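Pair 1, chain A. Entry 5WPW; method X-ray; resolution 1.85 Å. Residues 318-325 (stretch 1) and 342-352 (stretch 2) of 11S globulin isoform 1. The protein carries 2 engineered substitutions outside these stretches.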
# COMPACT_ATOMS: atom_id res chain seq x y z
N GLY A 318 -24.85 -34.73 1.00
CA GLY A 318 -23.79 -34.99 0.05
C GLY A 318 -22.66 -35.79 0.64
O GLY A 318 -22.48 -35.85 1.86
N ARG A 319 -21.90 -36.41 -0.24
CA ARG A 319 -20.69 -37.15 0.11
C ARG A 319 -19.49 -36.22 0.02
O ARG A 319 -19.27 -35.60 -1.03
CB ARG A 319 -20.48 -38.33 -0.83
CG ARG A 319 -19.45 -39.33 -0.35
CD ARG A 319 -20.09 -40.21 0.69
NE ARG A 319 -19.15 -41.12 1.34
CZ ARG A 319 -19.48 -41.90 2.37
NH1 ARG A 319 -20.72 -41.86 2.85
NH2 ARG A 319 -18.58 -42.71 2.92
N VAL A 320 -18.72 -36.13 1.09
CA VAL A 320 -17.44 -35.42 1.10
C VAL A 320 -16.32 -36.41 1.36
O VAL A 320 -16.39 -37.20 2.31
CB VAL A 320 -17.41 -34.30 2.15
CG1 VAL A 320 -16.12 -33.46 2.01
CG2 VAL A 320 -18.63 -33.43 2.03
N GLU A 321 -15.28 -36.36 0.53
CA GLU A 321 -14.05 -37.09 0.80
C GLU A 321 -12.91 -36.10 0.91
O GLU A 321 -12.77 -35.20 0.08
CB GLU A 321 -13.78 -38.09 -0.29
CG GLU A 321 -14.84 -39.18 -0.33
CD GLU A 321 -14.54 -40.19 -1.39
OE1 GLU A 321 -15.45 -40.53 -2.16
OE2 GLU A 321 -13.37 -40.63 -1.45
N VAL A 322 -12.09 -36.27 1.94
CA VAL A 322 -10.94 -35.41 2.19
C VAL A 322 -9.70 -36.30 2.30
O VAL A 322 -9.73 -37.33 2.98
CB VAL A 322 -11.15 -34.56 3.46
CG1 VAL A 322 -9.92 -33.66 3.71
CG2 VAL A 322 -12.41 -33.75 3.32
N ALA A 323 -8.61 -35.90 1.63
CA ALA A 323 -7.33 -36.60 1.64
C ALA A 323 -6.23 -35.68 2.20
O ALA A 323 -6.23 -34.48 1.92
CB ALA A 323 -6.94 -37.05 0.23
N ASP A 324 -5.27 -36.25 2.94
CA ASP A 324 -4.18 -35.46 3.53
C ASP A 324 -2.83 -35.77 2.86
O ASP A 324 -2.75 -36.48 1.85
CB ASP A 324 -4.14 -35.65 5.06
CG ASP A 324 -3.50 -36.96 5.51
OD1 ASP A 324 -3.05 -37.80 4.67
OD2 ASP A 324 -3.46 -37.14 6.74
N ASP A 325 -1.76 -35.24 3.46
CA ASP A 325 -0.42 -35.31 2.87
C ASP A 325 0.19 -36.69 2.97
O ASP A 325 1.23 -36.93 2.34
CB ASP A 325 0.52 -34.30 3.54
CG ASP A 325 0.56 -34.44 5.04
OD1 ASP A 325 -0.52 -34.55 5.64
OD2 ASP A 325 1.67 -34.44 5.60
N ILE A 342 -14.56 -29.11 9.11
CA ILE A 342 -13.36 -28.31 8.86
C ILE A 342 -12.45 -29.04 7.88
O ILE A 342 -12.01 -30.17 8.14
CB ILE A 342 -12.61 -28.01 10.15
CG1 ILE A 342 -13.58 -27.62 11.27
CG2 ILE A 342 -11.56 -26.92 9.91
CD1 ILE A 342 -14.15 -26.27 11.15
N VAL A 343 -12.13 -28.39 6.77
CA VAL A 343 -11.16 -28.93 5.83
C VAL A 343 -9.88 -28.11 5.96
O VAL A 343 -9.86 -26.92 5.62
CB VAL A 343 -11.72 -28.93 4.40
CG1 VAL A 343 -10.76 -29.64 3.43
CG2 VAL A 343 -13.12 -29.63 4.39
N PRO A 344 -8.80 -28.70 6.45
CA PRO A 344 -7.57 -27.95 6.64
C PRO A 344 -6.94 -27.49 5.33
O PRO A 344 -7.11 -28.11 4.28
CB PRO A 344 -6.66 -28.94 7.37
CG PRO A 344 -7.60 -29.94 7.99
CD PRO A 344 -8.72 -30.05 7.02
N GLN A 345 -6.21 -26.39 5.43
CA GLN A 345 -5.47 -25.85 4.30
C GLN A 345 -4.65 -26.96 3.65
O GLN A 345 -4.11 -27.84 4.34
CB GLN A 345 -4.53 -24.72 4.80
CG GLN A 345 -3.59 -24.19 3.73
CD GLN A 345 -2.50 -23.26 4.30
OE1 GLN A 345 -1.91 -22.43 3.58
NE2 GLN A 345 -2.24 -23.40 5.58
N ASN A 346 -4.62 -26.94 2.32
CA ASN A 346 -3.79 -27.84 1.52
C ASN A 346 -4.42 -29.24 1.40
O ASN A 346 -4.06 -29.98 0.48
CB ASN A 346 -2.37 -27.99 2.09
CG ASN A 346 -1.42 -26.89 1.65
OD1 ASN A 346 -1.00 -26.06 2.47
ND2 ASN A 346 -0.99 -26.93 0.39
N PHE A 347 -5.31 -29.64 2.31
CA PHE A 347 -5.95 -30.95 2.17
C PHE A 347 -6.80 -30.99 0.91
O PHE A 347 -7.47 -30.02 0.57
CB PHE A 347 -6.84 -31.28 3.37
CG PHE A 347 -6.09 -31.75 4.58
CD1 PHE A 347 -4.84 -31.20 4.90
CD2 PHE A 347 -6.62 -32.71 5.43
CE1 PHE A 347 -4.13 -31.61 6.01
CE2 PHE A 347 -5.92 -33.12 6.57
CZ PHE A 347 -4.67 -32.57 6.87
N ALA A 348 -6.77 -32.11 0.20
CA ALA A 348 -7.53 -32.24 -1.03
C ALA A 348 -8.92 -32.74 -0.69
O ALA A 348 -9.08 -33.61 0.16
CB ALA A 348 -6.83 -33.19 -2.01
N MET A 349 -9.92 -32.19 -1.36
CA MET A 349 -11.28 -32.60 -1.05
C MET A 349 -12.16 -32.63 -2.29
O MET A 349 -11.91 -31.95 -3.29
CB MET A 349 -11.89 -31.70 0.01
CG MET A 349 -12.39 -30.40 -0.51
SD MET A 349 -13.84 -30.08 0.51
CE MET A 349 -14.21 -28.41 0.05
N LEU A 350 -13.24 -33.39 -2.15
CA LEU A 350 -14.13 -33.77 -3.23
C LEU A 350 -15.52 -33.88 -2.63
O LEU A 350 -15.67 -34.40 -1.52
CB LEU A 350 -13.65 -35.11 -3.81
CG LEU A 350 -14.39 -35.95 -4.81
CD1 LEU A 350 -13.36 -36.82 -5.55
CD2 LEU A 350 -15.44 -36.81 -4.12
N GLU A 351 -16.53 -33.36 -3.33
CA GLU A 351 -17.92 -33.41 -2.86
C GLU A 351 -18.86 -33.84 -3.99
O GLU A 351 -18.72 -33.39 -5.13
CB GLU A 351 -18.39 -32.06 -2.34
CG GLU A 351 -17.69 -31.64 -1.07
CD GLU A 351 -17.57 -30.15 -0.96
OE1 GLU A 351 -18.05 -29.44 -1.88
OE2 GLU A 351 -17.02 -29.69 0.05
N ARG A 352 -19.85 -34.66 -3.64
CA ARG A 352 -20.88 -35.09 -4.59
C ARG A 352 -22.24 -35.02 -3.91
O ARG A 352 -22.43 -35.63 -2.85
CB ARG A 352 -20.60 -36.50 -5.11
CG ARG A 352 -21.47 -36.87 -6.29
CD ARG A 352 -22.07 -38.24 -6.11
NE ARG A 352 -21.18 -39.29 -6.59
CZ ARG A 352 -21.06 -39.63 -7.87
NH1 ARG A 352 -21.76 -38.99 -8.80
NH2 ARG A 352 -20.22 -40.60 -8.23

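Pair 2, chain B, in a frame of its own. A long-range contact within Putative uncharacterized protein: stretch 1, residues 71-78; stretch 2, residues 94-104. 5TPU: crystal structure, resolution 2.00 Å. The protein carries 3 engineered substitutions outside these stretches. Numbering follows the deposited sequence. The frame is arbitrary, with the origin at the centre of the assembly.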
# COMPACT_ATOMS: atom_id res chain seq x y z
N CYS B 71 -4.62 15.47 2.13
CA CYS B 71 -4.05 15.99 3.38
C CYS B 71 -2.88 16.92 3.09
O CYS B 71 -2.42 17.00 1.98
CB CYS B 71 -3.59 14.87 4.33
SG CYS B 71 -2.04 14.13 3.81
N ASP B 72 -2.45 17.63 4.13
CA ASP B 72 -1.25 18.45 4.16
C ASP B 72 -0.26 17.79 5.09
O ASP B 72 -0.63 17.31 6.18
CB ASP B 72 -1.57 19.86 4.70
CG ASP B 72 -2.52 20.59 3.82
OD1 ASP B 72 -2.46 20.36 2.58
OD2 ASP B 72 -3.32 21.36 4.35
N ILE B 73 0.99 17.77 4.63
CA ILE B 73 2.14 17.33 5.38
C ILE B 73 3.04 18.53 5.48
O ILE B 73 3.48 19.07 4.46
CB ILE B 73 3.03 16.26 4.69
CG1 ILE B 73 2.26 15.50 3.61
CG2 ILE B 73 3.74 15.41 5.74
CD1 ILE B 73 2.19 13.99 3.75
N ILE B 74 3.31 18.92 6.71
CA ILE B 74 4.35 19.88 6.97
C ILE B 74 5.64 19.12 7.27
O ILE B 74 5.74 18.34 8.20
CB ILE B 74 3.95 20.79 8.11
CG1 ILE B 74 2.57 21.37 7.79
CG2 ILE B 74 5.00 21.88 8.30
CD1 ILE B 74 2.22 22.57 8.63
N LEU B 75 6.62 19.31 6.42
CA LEU B 75 7.93 18.72 6.62
C LEU B 75 8.87 19.77 7.21
O LEU B 75 8.72 20.97 6.93
CB LEU B 75 8.49 18.25 5.29
CG LEU B 75 7.77 17.14 4.51
CD1 LEU B 75 8.40 17.02 3.13
CD2 LEU B 75 7.93 15.82 5.23
N ASN B 76 9.83 19.30 8.02
CA ASN B 76 10.80 20.15 8.69
C ASN B 76 12.17 19.46 8.81
O ASN B 76 12.27 18.32 9.34
CB ASN B 76 10.26 20.54 10.07
CG ASN B 76 11.10 21.62 10.72
OD1 ASN B 76 12.31 21.50 10.85
ND2 ASN B 76 10.45 22.71 11.08
N ASP B 77 13.21 20.08 8.26
CA ASP B 77 14.51 19.41 8.28
C ASP B 77 15.41 19.93 9.38
O ASP B 77 16.54 19.50 9.46
CB ASP B 77 15.20 19.43 6.94
CG ASP B 77 15.65 20.80 6.53
OD1 ASP B 77 16.26 20.84 5.45
OD2 ASP B 77 15.35 21.82 7.21
N GLY B 78 14.88 20.78 10.25
CA GLY B 78 15.65 21.38 11.34
C GLY B 78 15.92 22.83 11.01
O GLY B 78 16.14 23.65 11.89
N TYR B 94 8.38 11.01 -0.96
CA TYR B 94 9.48 10.38 -0.30
C TYR B 94 9.84 11.24 0.87
O TYR B 94 10.05 12.43 0.69
CB TYR B 94 10.68 10.22 -1.23
CG TYR B 94 11.93 9.78 -0.49
CD1 TYR B 94 12.04 8.51 -0.01
CD2 TYR B 94 12.99 10.65 -0.29
CE1 TYR B 94 13.16 8.09 0.65
CE2 TYR B 94 14.14 10.25 0.36
CZ TYR B 94 14.21 8.96 0.83
OH TYR B 94 15.32 8.55 1.53
N ILE B 95 9.85 10.66 2.07
CA ILE B 95 10.40 11.28 3.24
C ILE B 95 11.55 10.46 3.76
O ILE B 95 11.36 9.34 4.22
CB ILE B 95 9.40 11.42 4.38
CG1 ILE B 95 8.14 12.17 3.92
CG2 ILE B 95 10.05 12.20 5.54
CD1 ILE B 95 7.05 12.15 4.96
N GLY B 96 12.74 11.04 3.70
CA GLY B 96 13.97 10.36 4.04
C GLY B 96 14.35 10.55 5.51
O GLY B 96 13.53 10.88 6.37
N LYS B 97 15.64 10.33 5.77
CA LYS B 97 16.19 10.32 7.12
C LYS B 97 16.17 11.71 7.73
O LYS B 97 16.12 12.71 7.01
CB LYS B 97 17.59 9.74 7.11
CG LYS B 97 17.61 8.26 6.73
CD LYS B 97 19.01 7.68 6.58
CE LYS B 97 18.98 6.39 5.78
NZ LYS B 97 20.29 5.70 5.79
N ASN B 98 16.11 11.74 9.05
CA ASN B 98 16.17 12.94 9.87
C ASN B 98 15.15 14.00 9.55
O ASN B 98 15.49 15.16 9.42
CB ASN B 98 17.59 13.50 9.84
CG ASN B 98 18.58 12.55 10.48
OD1 ASN B 98 19.37 11.87 9.79
ND2 ASN B 98 18.46 12.40 11.79
N MET B 99 13.88 13.60 9.45
CA MET B 99 12.80 14.54 9.15
C MET B 99 11.67 14.58 10.17
O MET B 99 11.18 13.58 10.67
CB MET B 99 12.23 14.17 7.81
CG MET B 99 13.19 14.31 6.65
SD MET B 99 13.61 16.03 6.35
CE MET B 99 12.09 16.84 5.92
N TRP B 100 11.29 15.80 10.50
CA TRP B 100 10.19 16.07 11.37
C TRP B 100 9.04 16.25 10.39
O TRP B 100 9.23 16.77 9.27
CB TRP B 100 10.44 17.35 12.12
CG TRP B 100 9.37 17.81 13.01
CD1 TRP B 100 8.29 18.62 12.69
CD2 TRP B 100 9.29 17.59 14.41
NE1 TRP B 100 7.54 18.86 13.81
CE2 TRP B 100 8.13 18.23 14.88
CE3 TRP B 100 10.08 16.87 15.31
CZ2 TRP B 100 7.75 18.19 16.23
CZ3 TRP B 100 9.69 16.85 16.64
CH2 TRP B 100 8.57 17.51 17.08
N ARG B 101 7.88 15.72 10.76
CA ARG B 101 6.71 15.82 9.89
C ARG B 101 5.47 15.79 10.69
O ARG B 101 5.43 15.29 11.81
CB ARG B 101 6.65 14.72 8.86
CG ARG B 101 6.00 13.43 9.31
CD ARG B 101 6.71 12.70 10.43
NE ARG B 101 8.14 12.54 10.13
CZ ARG B 101 8.66 11.57 9.38
NH1 ARG B 101 7.89 10.67 8.77
NH2 ARG B 101 9.96 11.50 9.23
N GLU B 102 4.45 16.40 10.12
CA GLU B 102 3.19 16.46 10.74
C GLU B 102 2.14 16.47 9.66
O GLU B 102 2.25 17.19 8.65
CB GLU B 102 3.17 17.59 11.76
CG GLU B 102 2.61 18.95 11.39
CD GLU B 102 1.69 19.44 12.48
OE1 GLU B 102 0.82 18.65 12.87
OE2 GLU B 102 1.81 20.58 12.95
N MET B 103 1.16 15.59 9.84
CA MET B 103 0.09 15.40 8.86
C MET B 103 -1.23 15.94 9.39
O MET B 103 -1.62 15.66 10.52
CB MET B 103 -0.02 13.94 8.57
CG MET B 103 1.32 13.30 8.33
SD MET B 103 1.11 11.86 7.31
CE MET B 103 0.57 10.59 8.43
N LYS B 104 -1.91 16.73 8.58
CA LYS B 104 -3.08 17.44 9.02
C LYS B 104 -4.04 17.66 7.87
O LYS B 104 -3.75 17.27 6.75
CB LYS B 104 -2.66 18.78 9.67
CG LYS B 104 -2.10 19.81 8.69
CD LYS B 104 -1.75 21.15 9.35
CE LYS B 104 -1.44 22.16 8.26
NZ LYS B 104 -1.23 23.54 8.78

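The two pairs share one scaffold: an antiparallel two-strand ladder whose second strand is preceded by a bend and the end of another strand. Superposing N, CA and C of 14 central residues gives an RMSD of 0.5 Å. The strand axes approach to 4.7 Å at 169° in pair 1 and to 4.6 Å at 164° in pair 2.

The register provides independent evidence. R319(A), E321(A) and A323(A) face R352(A), L350(A) and A348(A) as hydrogen-bonded pairs; D72(B), I74(B) and N76(B), their matches, face K104(B), E102(B) and W100(B) in the same way. Each ladder has six backbone hydrogen bonds. In the matched central rings, E321(A) N to L350(A) O is 2.9 Å and I74(B) N to E102(B) O is 2.8 Å; the return bonds, L350(A) N to E321(A) O at 2.9 Å and E102(B) N to I74(B) O at 3.0 Å, are more bent, at 138° and 142°. Between the rings, CA-H...O contacts close the narrow pairs: V322(A) CA lies 3.3 Å from A348(A) O, and L75(B) CA 3.5 Å from W100(B) O.

On the face bearing V320(A) and V322(A), matched by I73(B) and L75(B), the shared problem is to fill the space between the ladder and the bend. In pair 1, V322(A) CG1 reaches V343(A) CG1 at 4.1 Å and F347(A) CD2 at 3.8 Å, the latter contact lying at the ring edge. D324(A) CB covers a face of the same ring, 3.8 Å from its centroid and 25° off the normal, so the aromatic side chain packs against two residues at once. Pair 2 has M99(B) at the F347(A) position. Its three chi angles are all m, and the folded chain brings CE to 3.9 Å from L75(B) CB and SD to 3.8 Å from D77(B) CB. A flexible thioether thus meets the same two matched positions as the flat ring. The longer L75(B) also places CD2 3.8 Å from I95(B) CD1, preserving the V322(A)–V343(A) contact with different branches.

The bends differ in detail. Pair 1 makes a type II turn from P344(A) to F347(A), closed by F347(A) N to P344(A) O at 3.1 Å; P344(A) CA and G96(B) CA lie 1.8 Å apart after superposition, the largest CA separation among the matched positions.

The other face changes character. E321(A) and I74(B) have side-chain centres 0.7 Å apart, and L350(A) and E102(B) 0.9 Å apart, so the acidic and aliphatic partners have exchanged strands while occupying similar space. Neighbouring contacts vary more: A323(A) CB and A348(A) CB lie 4.5 Å apart, N76(B) CB and W100(B) CB 3.8 Å; since both are CB–CB distances, the difference reflects how the backbones place the CB atoms, not side-chain size. K104(B) extends its chain so that NZ lies 3.6 Å from I74(B) CD1, while the end of R352(A) leads away; their side-chain centres differ by 4.3 Å. The total buried area is 592 Å² in pair 1 and 729 Å² in pair 2.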